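PDB 6D8V: probable chemoreceptor (Methyl-accepting chemotaxis) transmembrane protein from Rhizobium meliloti, which senses quaternary ammonium compounds for bacterial chemotaxis and binds 1,1-dimethyl-prolinium in a pocket of its sensory domain. Local coordinates for residues R16-D21 and W261-D266; K223-T228 and R247-F252; L127-G132 and I165-V170; T152-P157 and P255-Q260. One frame throughout, in Å; residues are numbered along the deposited sequence.

Interaction 1. Residues R16-D21 and W261-D266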
loop_
_atom_site.group_PDB
_atom_site.type_symbol
_atom_site.label_atom_id
_atom_site.label_comp_id
_atom_site.label_asym_id
_atom_site.label_seq_id
_atom_site.Cartn_x
_atom_site.Cartn_y
_atom_site.Cartn_z
ATOM N N ARG A 16 -10.497 9.212 13.713
ATOM C CA ARG A 16 -10.659 10.256 12.706
ATOM C C ARG A 16 -9.334 10.964 12.442
ATOM O O ARG A 16 -8.975 11.212 11.286
ATOM C CB ARG A 16 -11.748 11.241 13.148
ATOM C CG ARG A 16 -11.963 12.447 12.228
ATOM C CD ARG A 16 -13.428 12.893 12.202
ATOM N NE ARG A 16 -14.061 12.852 13.520
ATOM C CZ ARG A 16 -15.010 11.986 13.880
ATOM N NH1 ARG A 16 -15.461 11.083 13.017
ATOM N NH2 ARG A 16 -15.522 12.030 15.106
ATOM N N ALA A 17 -8.578 11.266 13.500
ATOM C CA ALA A 17 -7.252 11.855 13.328
ATOM C C ALA A 17 -6.299 10.915 12.592
ATOM O O ALA A 17 -5.555 11.350 11.706
ATOM C CB ALA A 17 -6.670 12.233 14.688
ATOM N N ILE A 18 -6.291 9.625 12.956
ATOM C CA ILE A 18 -5.371 8.671 12.337
ATOM C C ILE A 18 -5.713 8.479 10.873
ATOM O O ILE A 18 -4.821 8.363 10.022
ATOM C CB ILE A 18 -5.402 7.322 13.081
ATOM C CG1 ILE A 18 -4.913 7.467 14.537
ATOM C CG2 ILE A 18 -4.629 6.249 12.291
ATOM C CD1 ILE A 18 -3.575 8.169 14.677
ATOM N N ALA A 19 -7.012 8.428 10.558
ATOM C CA ALA A 19 -7.443 8.138 9.197
ATOM C C ALA A 19 -7.054 9.257 8.239
ATOM O O ALA A 19 -6.642 8.995 7.102
ATOM C CB ALA A 19 -8.955 7.897 9.166
ATOM N N SER A 20 -7.178 10.514 8.666
ATOM C CA SER A 20 -6.835 11.596 7.747
ATOM C C SER A 20 -5.334 11.650 7.494
ATOM O O SER A 20 -4.899 12.070 6.415
ATOM C CB SER A 20 -7.336 12.935 8.276
ATOM O OG SER A 20 -6.473 13.434 9.268
ATOM N N ASP A 21 -4.529 11.223 8.470
ATOM C CA ASP A 21 -3.093 11.139 8.251
ATOM C C ASP A 21 -2.747 10.021 7.276
ATOM O O ASP A 21 -2.003 10.248 6.315
ATOM C CB ASP A 21 -2.367 10.951 9.579
ATOM C CG ASP A 21 -0.875 11.133 9.447
ATOM O OD1 ASP A 21 -0.232 10.313 8.760
ATOM O OD2 ASP A 21 -0.346 12.113 10.008
ATOM N N TRP A 261 -9.892 1.503 4.320
ATOM C CA TRP A 261 -9.201 0.763 5.362
ATOM C C TRP A 261 -9.915 0.941 6.695
ATOM O O TRP A 261 -10.715 1.862 6.883
ATOM C CB TRP A 261 -7.751 1.221 5.505
ATOM C CG TRP A 261 -6.861 0.773 4.392
ATOM C CD1 TRP A 261 -7.185 -0.048 3.353
ATOM C CD2 TRP A 261 -5.487 1.123 4.213
ATOM N NE1 TRP A 261 -6.093 -0.232 2.535
ATOM C CE2 TRP A 261 -5.040 0.481 3.042
ATOM C CE3 TRP A 261 -4.592 1.926 4.929
ATOM C CZ2 TRP A 261 -3.740 0.614 2.570
ATOM C CZ3 TRP A 261 -3.299 2.057 4.459
ATOM C CH2 TRP A 261 -2.884 1.400 3.293
ATOM N N LEU A 262 -9.603 0.052 7.632
ATOM C CA LEU A 262 -10.094 0.133 8.999
ATOM C C LEU A 262 -8.961 0.572 9.912
ATOM O O LEU A 262 -7.884 -0.033 9.920
ATOM C CB LEU A 262 -10.645 -1.210 9.494
ATOM C CG LEU A 262 -11.896 -1.758 8.847
ATOM C CD1 LEU A 262 -12.887 -0.630 8.617
ATOM C CD2 LEU A 262 -11.541 -2.450 7.548
ATOM N N VAL A 263 -9.207 1.618 10.670
ATOM C CA VAL A 263 -8.429 1.901 11.860
ATOM C C VAL A 263 -9.045 1.096 12.992
ATOM O O VAL A 263 -10.271 1.055 13.146
ATOM C CB VAL A 263 -8.430 3.407 12.173
ATOM C CG1 VAL A 263 -7.704 3.688 13.463
ATOM C CG2 VAL A 263 -7.791 4.180 11.032
ATOM N N LEU A 264 -8.206 0.407 13.742
ATOM C CA LEU A 264 -8.617 -0.251 14.968
ATOM C C LEU A 264 -7.954 0.486 16.112
ATOM O O LEU A 264 -6.739 0.706 16.097
ATOM C CB LEU A 264 -8.203 -1.724 14.999
ATOM C CG LEU A 264 -8.557 -2.623 13.824
ATOM C CD1 LEU A 264 -8.072 -4.028 14.130
ATOM C CD2 LEU A 264 -10.052 -2.605 13.565
ATOM N N VAL A 265 -8.742 0.860 17.100
ATOM C CA VAL A 265 -8.235 1.583 18.251
ATOM C C VAL A 265 -8.645 0.785 19.478
ATOM O O VAL A 265 -9.838 0.537 19.699
ATOM C CB VAL A 265 -8.747 3.035 18.281
ATOM C CG1 VAL A 265 -10.198 3.082 17.814
ATOM C CG2 VAL A 265 -8.558 3.652 19.658
ATOM N N ASP A 266 -7.653 0.338 20.237
ATOM C CA ASP A 266 -7.870 -0.528 21.381
ATOM C C ASP A 266 -7.743 0.307 22.644
ATOM O O ASP A 266 -6.714 0.960 22.859
ATOM C CB ASP A 266 -6.867 -1.683 21.380
ATOM C CG ASP A 266 -7.166 -2.729 20.300
ATOM O OD1 ASP A 266 -8.251 -2.667 19.684
ATOM O OD2 ASP A 266 -6.323 -3.623 20.067
#

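Interaction 2. Residues K223-T228 and R247-F252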
loop_
_atom_site.group_PDB
_atom_site.type_symbol
_atom_site.label_atom_id
_atom_site.label_comp_id
_atom_site.label_asym_id
_atom_site.label_seq_id
_atom_site.Cartn_x
_atom_site.Cartn_y
_atom_site.Cartn_z
ATOM N N LYS A 223 -16.728 -7.166 9.538
ATOM C CA LYS A 223 -17.362 -7.351 8.236
ATOM C C LYS A 223 -18.517 -6.375 8.024
ATOM O O LYS A 223 -18.716 -5.880 6.901
ATOM C CB LYS A 223 -17.840 -8.798 8.089
ATOM C CG LYS A 223 -16.715 -9.832 8.206
ATOM C CD LYS A 223 -15.531 -9.486 7.299
ATOM C CE LYS A 223 -14.321 -10.394 7.530
ATOM N NZ LYS A 223 -13.133 -9.942 6.744
ATOM N N ASP A 224 -19.276 -6.077 9.086
ATOM C CA ASP A 224 -20.387 -5.135 8.966
ATOM C C ASP A 224 -19.904 -3.692 8.887
ATOM O O ASP A 224 -20.444 -2.897 8.110
ATOM C CB ASP A 224 -21.358 -5.314 10.131
ATOM C CG ASP A 224 -22.028 -6.667 10.110
ATOM O OD1 ASP A 224 -22.136 -7.241 9.005
ATOM O OD2 ASP A 224 -22.438 -7.158 11.184
ATOM N N ALA A 225 -18.899 -3.327 9.687
ATOM C CA ALA A 225 -18.284 -2.011 9.529
ATOM C C ALA A 225 -17.757 -1.828 8.111
ATOM O O ALA A 225 -17.960 -0.779 7.488
ATOM C CB ALA A 225 -17.159 -1.823 10.548
ATOM N N LEU A 226 -17.097 -2.857 7.577
ATOM C CA LEU A 226 -16.603 -2.804 6.204
ATOM C C LEU A 226 -17.721 -2.566 5.192
ATOM O O LEU A 226 -17.474 -1.990 4.128
ATOM C CB LEU A 226 -15.857 -4.099 5.867
ATOM C CG LEU A 226 -14.329 -4.017 5.846
ATOM C CD1 LEU A 226 -13.720 -5.376 5.541
ATOM C CD2 LEU A 226 -13.857 -2.973 4.834
ATOM N N SER A 227 -18.945 -3.013 5.486
ATOM C CA SER A 227 -20.034 -2.871 4.519
ATOM C C SER A 227 -20.706 -1.505 4.631
ATOM O O SER A 227 -20.823 -0.765 3.646
ATOM C CB SER A 227 -21.067 -3.986 4.711
ATOM O OG SER A 227 -20.445 -5.249 4.785
ATOM N N THR A 228 -21.164 -1.165 5.833
ATOM C CA THR A 228 -21.813 0.117 6.066
ATOM C C THR A 228 -20.845 1.287 5.945
ATOM O O THR A 228 -21.276 2.413 5.682
ATOM C CB THR A 228 -22.465 0.115 7.449
ATOM O OG1 THR A 228 -21.462 0.316 8.451
ATOM C CG2 THR A 228 -23.131 -1.235 7.695
ATOM N N ARG A 247 -12.468 -2.812 21.335
ATOM C CA ARG A 247 -11.922 -2.636 19.992
ATOM C C ARG A 247 -12.904 -1.795 19.195
ATOM O O ARG A 247 -14.028 -2.231 18.933
ATOM C CB ARG A 247 -11.679 -3.980 19.310
ATOM C CG ARG A 247 -11.062 -3.873 17.925
ATOM C CD ARG A 247 -9.600 -4.295 17.911
ATOM N NE ARG A 247 -9.443 -5.752 17.921
ATOM C CZ ARG A 247 -8.340 -6.384 18.303
ATOM N NH1 ARG A 247 -7.289 -5.692 18.718
ATOM N NH2 ARG A 247 -8.294 -7.705 18.277
ATOM N N VAL A 248 -12.491 -0.589 18.817
ATOM C CA VAL A 248 -13.282 0.266 17.943
ATOM C C VAL A 248 -12.718 0.162 16.533
ATOM O O VAL A 248 -11.506 0.304 16.328
ATOM C CB VAL A 248 -13.283 1.726 18.428
ATOM C CG1 VAL A 248 -13.949 2.608 17.399
ATOM C CG2 VAL A 248 -14.000 1.841 19.753
ATOM N N VAL A 249 -13.594 -0.082 15.564
ATOM C CA VAL A 249 -13.210 -0.176 14.162
ATOM C C VAL A 249 -13.733 1.056 13.439
ATOM O O VAL A 249 -14.875 1.478 13.652
ATOM C CB VAL A 249 -13.736 -1.477 13.525
ATOM C CG1 VAL A 249 -13.539 -2.636 14.478
ATOM C CG2 VAL A 249 -15.192 -1.340 13.177
ATOM N N TYR A 250 -12.890 1.643 12.591
ATOM C CA TYR A 250 -13.187 2.930 11.960
ATOM C C TYR A 250 -12.803 2.849 10.488
ATOM O O TYR A 250 -11.635 3.044 10.121
ATOM C CB TYR A 250 -12.444 4.063 12.671
ATOM C CG TYR A 250 -12.870 5.464 12.309
ATOM C CD1 TYR A 250 -13.911 6.096 12.991
ATOM C CD2 TYR A 250 -12.207 6.179 11.314
ATOM C CE1 TYR A 250 -14.292 7.387 12.677
ATOM C CE2 TYR A 250 -12.580 7.472 10.993
ATOM C CZ TYR A 250 -13.622 8.075 11.671
ATOM O OH TYR A 250 -13.993 9.369 11.343
ATOM N N PRO A 251 -13.760 2.537 9.616
ATOM C CA PRO A 251 -13.480 2.574 8.177
ATOM C C PRO A 251 -13.235 3.995 7.709
ATOM O O PRO A 251 -13.758 4.957 8.278
ATOM C CB PRO A 251 -14.752 1.991 7.547
ATOM C CG PRO A 251 -15.805 2.145 8.580
ATOM C CD PRO A 251 -15.111 2.031 9.906
ATOM N N PHE A 252 -12.415 4.119 6.668
ATOM C CA PHE A 252 -12.160 5.413 6.049
ATOM C C PHE A 252 -11.690 5.192 4.618
ATOM O O PHE A 252 -10.860 4.316 4.360
ATOM C CB PHE A 252 -11.124 6.219 6.845
ATOM C CG PHE A 252 -9.752 5.609 6.852
ATOM C CD1 PHE A 252 -9.460 4.545 7.686
ATOM C CD2 PHE A 252 -8.757 6.101 6.025
ATOM C CE1 PHE A 252 -8.207 3.984 7.698
ATOM C CE2 PHE A 252 -7.496 5.543 6.028
ATOM C CZ PHE A 252 -7.220 4.484 6.872
#

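Interaction 3. Residues L127-G132 and I165-V170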
loop_
_atom_site.group_PDB
_atom_site.type_symbol
_atom_site.label_atom_id
_atom_site.label_comp_id
_atom_site.label_asym_id
_atom_site.label_seq_id
_atom_site.Cartn_x
_atom_site.Cartn_y
_atom_site.Cartn_z
ATOM N N LEU A 127 -5.233 -5.358 -11.103
ATOM C CA LEU A 127 -6.252 -4.420 -10.637
ATOM C C LEU A 127 -6.260 -3.145 -11.471
ATOM O O LEU A 127 -7.290 -2.762 -12.039
ATOM C CB LEU A 127 -6.028 -4.093 -9.160
ATOM C CG LEU A 127 -6.246 -5.209 -8.135
ATOM C CD1 LEU A 127 -6.043 -4.669 -6.729
ATOM C CD2 LEU A 127 -7.630 -5.808 -8.287
ATOM N N ALA A 128 -5.109 -2.472 -11.556
ATOM C CA ALA A 128 -5.026 -1.233 -12.320
ATOM C C ALA A 128 -5.269 -1.462 -13.807
ATOM O O ALA A 128 -5.882 -0.618 -14.468
ATOM C CB ALA A 128 -3.664 -0.575 -12.103
ATOM N N ALA A 129 -4.805 -2.587 -14.354
ATOM C CA ALA A 129 -4.965 -2.823 -15.786
ATOM C C ALA A 129 -6.404 -3.167 -16.157
ATOM O O ALA A 129 -6.863 -2.791 -17.244
ATOM C CB ALA A 129 -4.017 -3.934 -16.251
ATOM N N LYS A 130 -7.126 -3.875 -15.282
ATOM C CA LYS A 130 -8.495 -4.261 -15.609
ATOM C C LYS A 130 -9.477 -3.105 -15.443
ATOM O O LYS A 130 -10.462 -3.027 -16.188
ATOM C CB LYS A 130 -8.922 -5.456 -14.751
ATOM C CG LYS A 130 -10.272 -6.094 -15.136
ATOM C CD LYS A 130 -10.178 -7.057 -16.330
ATOM C CE LYS A 130 -11.488 -7.844 -16.504
ATOM N NZ LYS A 130 -11.449 -8.909 -17.566
ATOM N N SER A 131 -9.226 -2.198 -14.496
ATOM C CA SER A 131 -10.121 -1.076 -14.241
ATOM C C SER A 131 -9.731 0.186 -14.995
ATOM O O SER A 131 -10.549 1.109 -15.087
ATOM C CB SER A 131 -10.177 -0.759 -12.740
ATOM O OG SER A 131 -8.981 -0.145 -12.287
ATOM N N GLY A 132 -8.512 0.256 -15.524
ATOM C CA GLY A 132 -8.051 1.450 -16.206
ATOM C C GLY A 132 -7.850 2.627 -15.272
ATOM O O GLY A 132 -7.475 3.722 -15.708
ATOM N N ILE A 165 0.595 0.555 -22.151
ATOM C CA ILE A 165 1.845 -0.152 -22.408
ATOM C C ILE A 165 2.437 -0.772 -21.151
ATOM O O ILE A 165 3.524 -1.359 -21.221
ATOM C CB ILE A 165 2.882 0.769 -23.081
ATOM C CG1 ILE A 165 3.226 1.939 -22.156
ATOM C CG2 ILE A 165 2.373 1.256 -24.433
ATOM C CD1 ILE A 165 4.280 2.878 -22.718
ATOM N N GLY A 166 1.771 -0.661 -20.013
ATOM C CA GLY A 166 2.268 -1.258 -18.794
ATOM C C GLY A 166 1.666 -0.580 -17.575
ATOM O O GLY A 166 0.752 0.240 -17.683
ATOM N N VAL A 167 2.216 -0.936 -16.418
ATOM C CA VAL A 167 1.736 -0.452 -15.130
ATOM C C VAL A 167 2.919 0.091 -14.341
ATOM O O VAL A 167 3.953 -0.572 -14.238
ATOM C CB VAL A 167 1.035 -1.568 -14.330
ATOM C CG1 VAL A 167 0.656 -1.065 -12.945
ATOM C CG2 VAL A 167 -0.181 -2.094 -15.079
ATOM N N SER A 168 2.760 1.282 -13.774
ATOM C CA SER A 168 3.697 1.843 -12.812
ATOM C C SER A 168 3.028 1.965 -11.446
ATOM O O SER A 168 1.806 2.105 -11.334
ATOM C CB SER A 168 4.195 3.216 -13.274
ATOM O OG SER A 168 4.821 3.911 -12.207
ATOM N N GLY A 169 3.837 1.905 -10.394
ATOM C CA GLY A 169 3.282 1.997 -9.056
ATOM C C GLY A 169 4.330 2.335 -8.016
ATOM O O GLY A 169 5.529 2.391 -8.293
ATOM N N VAL A 170 3.848 2.532 -6.793
ATOM C CA VAL A 170 4.650 2.925 -5.642
ATOM C C VAL A 170 4.307 1.986 -4.488
ATOM O O VAL A 170 3.206 1.426 -4.435
ATOM C CB VAL A 170 4.359 4.403 -5.287
ATOM C CG1 VAL A 170 4.951 4.791 -3.947
ATOM C CG2 VAL A 170 4.877 5.299 -6.388
#

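Interaction 4. Residues T152-P157 and P255-Q260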
loop_
_atom_site.group_PDB
_atom_site.type_symbol
_atom_site.label_atom_id
_atom_site.label_comp_id
_atom_site.label_asym_id
_atom_site.label_seq_id
_atom_site.Cartn_x
_atom_site.Cartn_y
_atom_site.Cartn_z
ATOM N N THR A 152 2.130 -2.868 0.598
ATOM C CA THR A 152 0.985 -2.615 -0.260
ATOM C C THR A 152 1.424 -1.704 -1.399
ATOM O O THR A 152 2.301 -0.853 -1.219
ATOM C CB THR A 152 -0.158 -1.953 0.520
ATOM O OG1 THR A 152 -1.313 -1.855 -0.321
ATOM C CG2 THR A 152 0.250 -0.562 0.965
ATOM N N SER A 153 0.806 -1.867 -2.570
ATOM C CA SER A 153 1.255 -1.168 -3.766
ATOM C C SER A 153 0.135 -0.338 -4.380
ATOM O O SER A 153 -0.982 -0.831 -4.577
ATOM C CB SER A 153 1.807 -2.151 -4.792
ATOM O OG SER A 153 3.055 -2.644 -4.371
ATOM N N ILE A 154 0.454 0.914 -4.692
ATOM C CA ILE A 154 -0.429 1.817 -5.415
ATOM C C ILE A 154 0.047 1.834 -6.861
ATOM O O ILE A 154 1.176 2.245 -7.149
ATOM C CB ILE A 154 -0.425 3.216 -4.788
ATOM C CG1 ILE A 154 -0.999 3.130 -3.375
ATOM C CG2 ILE A 154 -1.231 4.194 -5.616
ATOM C CD1 ILE A 154 -0.958 4.431 -2.618
ATOM N N ALA A 155 -0.797 1.366 -7.773
ATOM C CA ALA A 155 -0.405 1.196 -9.163
ATOM C C ALA A 155 -1.383 1.920 -10.076
ATOM O O ALA A 155 -2.585 1.995 -9.798
ATOM C CB ALA A 155 -0.333 -0.284 -9.555
ATOM N N TYR A 156 -0.845 2.455 -11.167
ATOM C CA TYR A 156 -1.585 3.207 -12.165
ATOM C C TYR A 156 -1.249 2.688 -13.553
ATOM O O TYR A 156 -0.122 2.247 -13.802
ATOM C CB TYR A 156 -1.256 4.706 -12.094
ATOM C CG TYR A 156 -2.159 5.484 -11.173
ATOM C CD1 TYR A 156 -1.850 5.631 -9.829
ATOM C CD2 TYR A 156 -3.329 6.071 -11.646
ATOM C CE1 TYR A 156 -2.683 6.349 -8.982
ATOM C CE2 TYR A 156 -4.166 6.776 -10.805
ATOM C CZ TYR A 156 -3.838 6.911 -9.475
ATOM O OH TYR A 156 -4.668 7.611 -8.629
ATOM N N PRO A 157 -2.207 2.722 -14.473
ATOM C CA PRO A 157 -1.902 2.350 -15.859
ATOM C C PRO A 157 -1.038 3.407 -16.521
ATOM O O PRO A 157 -1.250 4.610 -16.343
ATOM C CB PRO A 157 -3.284 2.263 -16.520
ATOM C CG PRO A 157 -4.268 2.198 -15.386
ATOM C CD PRO A 157 -3.644 2.957 -14.258
ATOM N N PRO A 255 -7.944 8.021 -0.696
ATOM C CA PRO A 255 -8.402 8.893 -1.731
ATOM C C PRO A 255 -8.552 8.501 -3.132
ATOM O O PRO A 255 -9.655 8.761 -3.569
ATOM C CB PRO A 255 -7.275 9.828 -1.808
ATOM C CG PRO A 255 -7.098 10.154 -0.459
ATOM C CD PRO A 255 -6.797 8.804 -0.052
ATOM N N ASP A 256 -7.602 7.925 -3.831
ATOM C CA ASP A 256 -7.784 7.835 -5.262
ATOM C C ASP A 256 -7.853 6.486 -5.828
ATOM O O ASP A 256 -8.077 6.337 -6.958
ATOM C CB ASP A 256 -6.700 8.583 -5.955
ATOM C CG ASP A 256 -6.734 10.033 -5.684
ATOM O OD1 ASP A 256 -7.813 10.584 -5.736
ATOM O OD2 ASP A 256 -5.694 10.650 -5.447
ATOM N N VAL A 257 -7.651 5.501 -4.997
ATOM C CA VAL A 257 -7.364 4.141 -5.360
ATOM C C VAL A 257 -8.514 3.259 -5.103
ATOM O O VAL A 257 -8.438 2.103 -5.086
ATOM C CB VAL A 257 -6.244 3.645 -4.547
ATOM C CG1 VAL A 257 -5.062 4.455 -4.850
ATOM C CG2 VAL A 257 -6.546 3.859 -3.124
ATOM N N ASN A 258 -9.617 3.847 -4.869
ATOM C CA ASN A 258 -10.862 3.083 -4.795
ATOM C C ASN A 258 -10.751 1.930 -3.793
ATOM O O ASN A 258 -10.694 0.748 -4.145
ATOM C CB ASN A 258 -11.254 2.564 -6.180
ATOM C CG ASN A 258 -12.613 1.891 -6.185
ATOM O OD1 ASN A 258 -13.556 2.352 -5.538
ATOM N ND2 ASN A 258 -12.717 0.780 -6.907
ATOM N N ALA A 259 -10.734 2.316 -2.520
ATOM C CA ALA A 259 -10.645 1.351 -1.434
ATOM C C ALA A 259 -10.812 2.086 -0.115
ATOM O O ALA A 259 -10.706 3.311 -0.049
ATOM C CB ALA A 259 -9.318 0.588 -1.448
ATOM N N GLN A 260 -11.083 1.321 0.936
ATOM C CA GLN A 260 -11.130 1.852 2.284
ATOM C C GLN A 260 -10.349 0.933 3.212
ATOM O O GLN A 260 -10.162 -0.255 2.936
ATOM C CB GLN A 260 -12.565 2.003 2.779
ATOM C CG GLN A 260 -13.366 0.724 2.753
ATOM C CD GLN A 260 -14.697 0.880 3.442
ATOM O OE1 GLN A 260 -15.093 1.990 3.794
ATOM N NE2 GLN A 260 -15.394 -0.230 3.649
#

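Interaction 1. Residues R16-D21 and W261-D266
Val263 lays its two methyls against the inner side of helix 2-45, where Ile18 and Ala19 receive them. The backbones stay well apart: even the nearest pair, CA of Ala19 and CA of Val263, is 6.9 Å apart, and the space between is bridged by methyl groups. CG2 of Ile18 sits 4.0 Å from CG2 of Val263 and 4.2 Å from CG1 of the same valine, so one methyl of the helix rests on both prongs of the strand residue. Ile18 turns CG2 anti to its backbone N, which brings this branch down to the valine while the CG1-CD1 arm runs away from the strand. The two side chains cross at about a right angle. Beside them, CB of Ala19 reaches CG2 of Val263 at 4.3 Å, and Phe252 of the adjoining strand touches both Ala19 and Val263, closing the buried side. Ala15, one turn earlier in the helix, also meets Val263.

The outer side of the helix is quite different. Ala17 and Ser20 are exposed there, and Ser20 OG makes a weak hydrogen bond to Ala17 O. Arg16 is exposed too, though its NH1 makes a weak hydrogen bond to Tyr250 OH. The contact is thus small and wholly apolar, a single valine under a helix with little bulk at Ala15 and Ala19. A long amino-terminal helix lying along the face of an antiparallel sheet is the arrangement of double-Cache sensor domains, and is consistent with the Cache assignment of the first module.

Interaction 2. Residues K223-T228 and R247-F252
Ala225 of helix 219-228 faces two residues of the strand, Val249 and Pro251, and these carry the whole contact. Arg247 comes first along the strand and takes no part in it; its guanidinium is occupied by a salt bridge to Asp266 and a hydrogen bond to Tyr239 OH. Val248 turns to the other face of the sheet, where it packs on Phe8 and Ala11 of helix 2-45. With Val249 the chain faces the short helix. Its CG2 lies between the backbone N and the carbonyl carbon (chi1, measured to CG1, is -42°) and approaches Ala225 CB to 3.3 Å, a separation too short to be taken literally at 2.8 Å resolution. Arg232 of the neighbouring edge strand touches both of these residues.

Tyr250 again points away from helix 219-228, its side chain meeting Ala15. The alternation follows from the position of the four-stranded antiparallel sheet: helix 2-45 runs along one face and the short helix 219-228 covers part of the other, consistent with a Cache-type sensor module. Pro251 returns to the short helix. Its CG lies 3.8 Å from the carbonyl O of Ala225, and its CD is 4.4 Å from Ala225 CB, so the pyrrolidine ring packs on the alanine's backbone as well as its methyl. At Phe252 the side chain has crossed to the long-helix face once more, touching Ala19, and the carbonyl O of Tyr250 lies in plane at the edge of its ring.

Interaction 3. Residues L127-G132 and I165-V170
The last turn of helix 123-131 passes over strand 163-173 with CA of Ala129 7.1 Å from CA of Val167, a distance spanned by the valine and the short side chains of two alanines. Ala128 and Ala129 each offer their one methyl. CB of Ala128 lies 4.4 Å from CG1 of Val167, and CB of Ala129 is equally far, 4.4 Å, from CG2 of Val167, so each prong of the valine has a separate alanine to meet. With CG1 anti to the backbone N (chi1 175°), the fork is turned so that CG1 meets Ala128 and CG2 meets Ala129. At these distances the packing is light, van der Waals contact without any polar component. Ala128 is buried, whereas Ala129 is partly exposed, and the helix runs out to solvent at Ser131 and Gly132. Gly132, with positive phi (69°), is where the chain leaves the helix, its N still making a weak hydrogen bond to Ala128 O.

The side chain of Val167 does not touch the bound 1,1-dimethyl-prolinium, which is about 8 Å from it, but packs on Trp72, a residue of the ligand pocket. The strand lies between strands 70-75 and 149-160, hydrogen-bonding through its backbone to Ala74 on one and Tyr156 on the other. Ser168 and Val170 pack on helix 2-45, so the sheet has helix 123-131 over one face and the long helix along the other.

Interaction 4. Residues T152-P157 and P255-Q260
Ile154 and Tyr156, two residues apart on strand 149-160, are met by Val257 and Asp256 from the turn that precedes strand 259-268. Before them in the strand, Thr152 OG1 hydrogen-bonds Thr137 O, and Ser153 OG has hydrogen bonds with Tyr140 OH and Asp171 OD1; both of those partners line the ligand pocket, which makes Ser153 a second-shell residue. Ile154 then turns to the opposite side. Its CG2, placed anti to the backbone N, lies 3.9 Å from CG1 of Val257, the two side chains crossing at about a right angle, with Ile136 and Val26 packed around the isoleucine.

The turn around Asp256 and Val257 links strands 243-254 and 259-268, adjacent antiparallel partners of the four-stranded sheet, so a beta-hairpin connection of one sheet is set against a strand of the other. This fits a tandem, double-Cache arrangement of two sensor modules along helix 2-45. Ala155 faces away from the turn, against Trp72 and Val167. Tyr156 stretches its ring past Ala33, Arg34 and Ser37 of that helix until OH stands 3.5 Å from CB of Asp256 and 4.0 Å from the backbone O of Asp256. It is the methylene that the hydroxyl meets; ring and carboxylate planes are inclined by 65°, and Asp256 is exposed. With Pro157 the strand moves beyond the turn, its carbonyl O accepting a hydrogen bond from Ser37 OG.

Interactions 1 and 2 belong to the four-stranded sheet, interaction 3 to the seven-stranded sheet that holds the ligand pocket, and interaction 4 joins the two. Centres of interactions 1 and 2 are about 11 Å apart, on neighbouring strands 259-268 and 243-254; those of 3 and 4 are about 10 Å apart, on strands 163-173 and 149-160. Between interactions 1 and 3 the centres are about 27 Å apart, on opposite sides of the chain's centre. Interaction 1 spans the other three in sequence, joining amino-terminal helix 2-45 to the last strand. Since residues 255-260 run straight into 261-266, strand 259-268 and the turn before it serve both the contact between the sheets and the packing on helix 2-45.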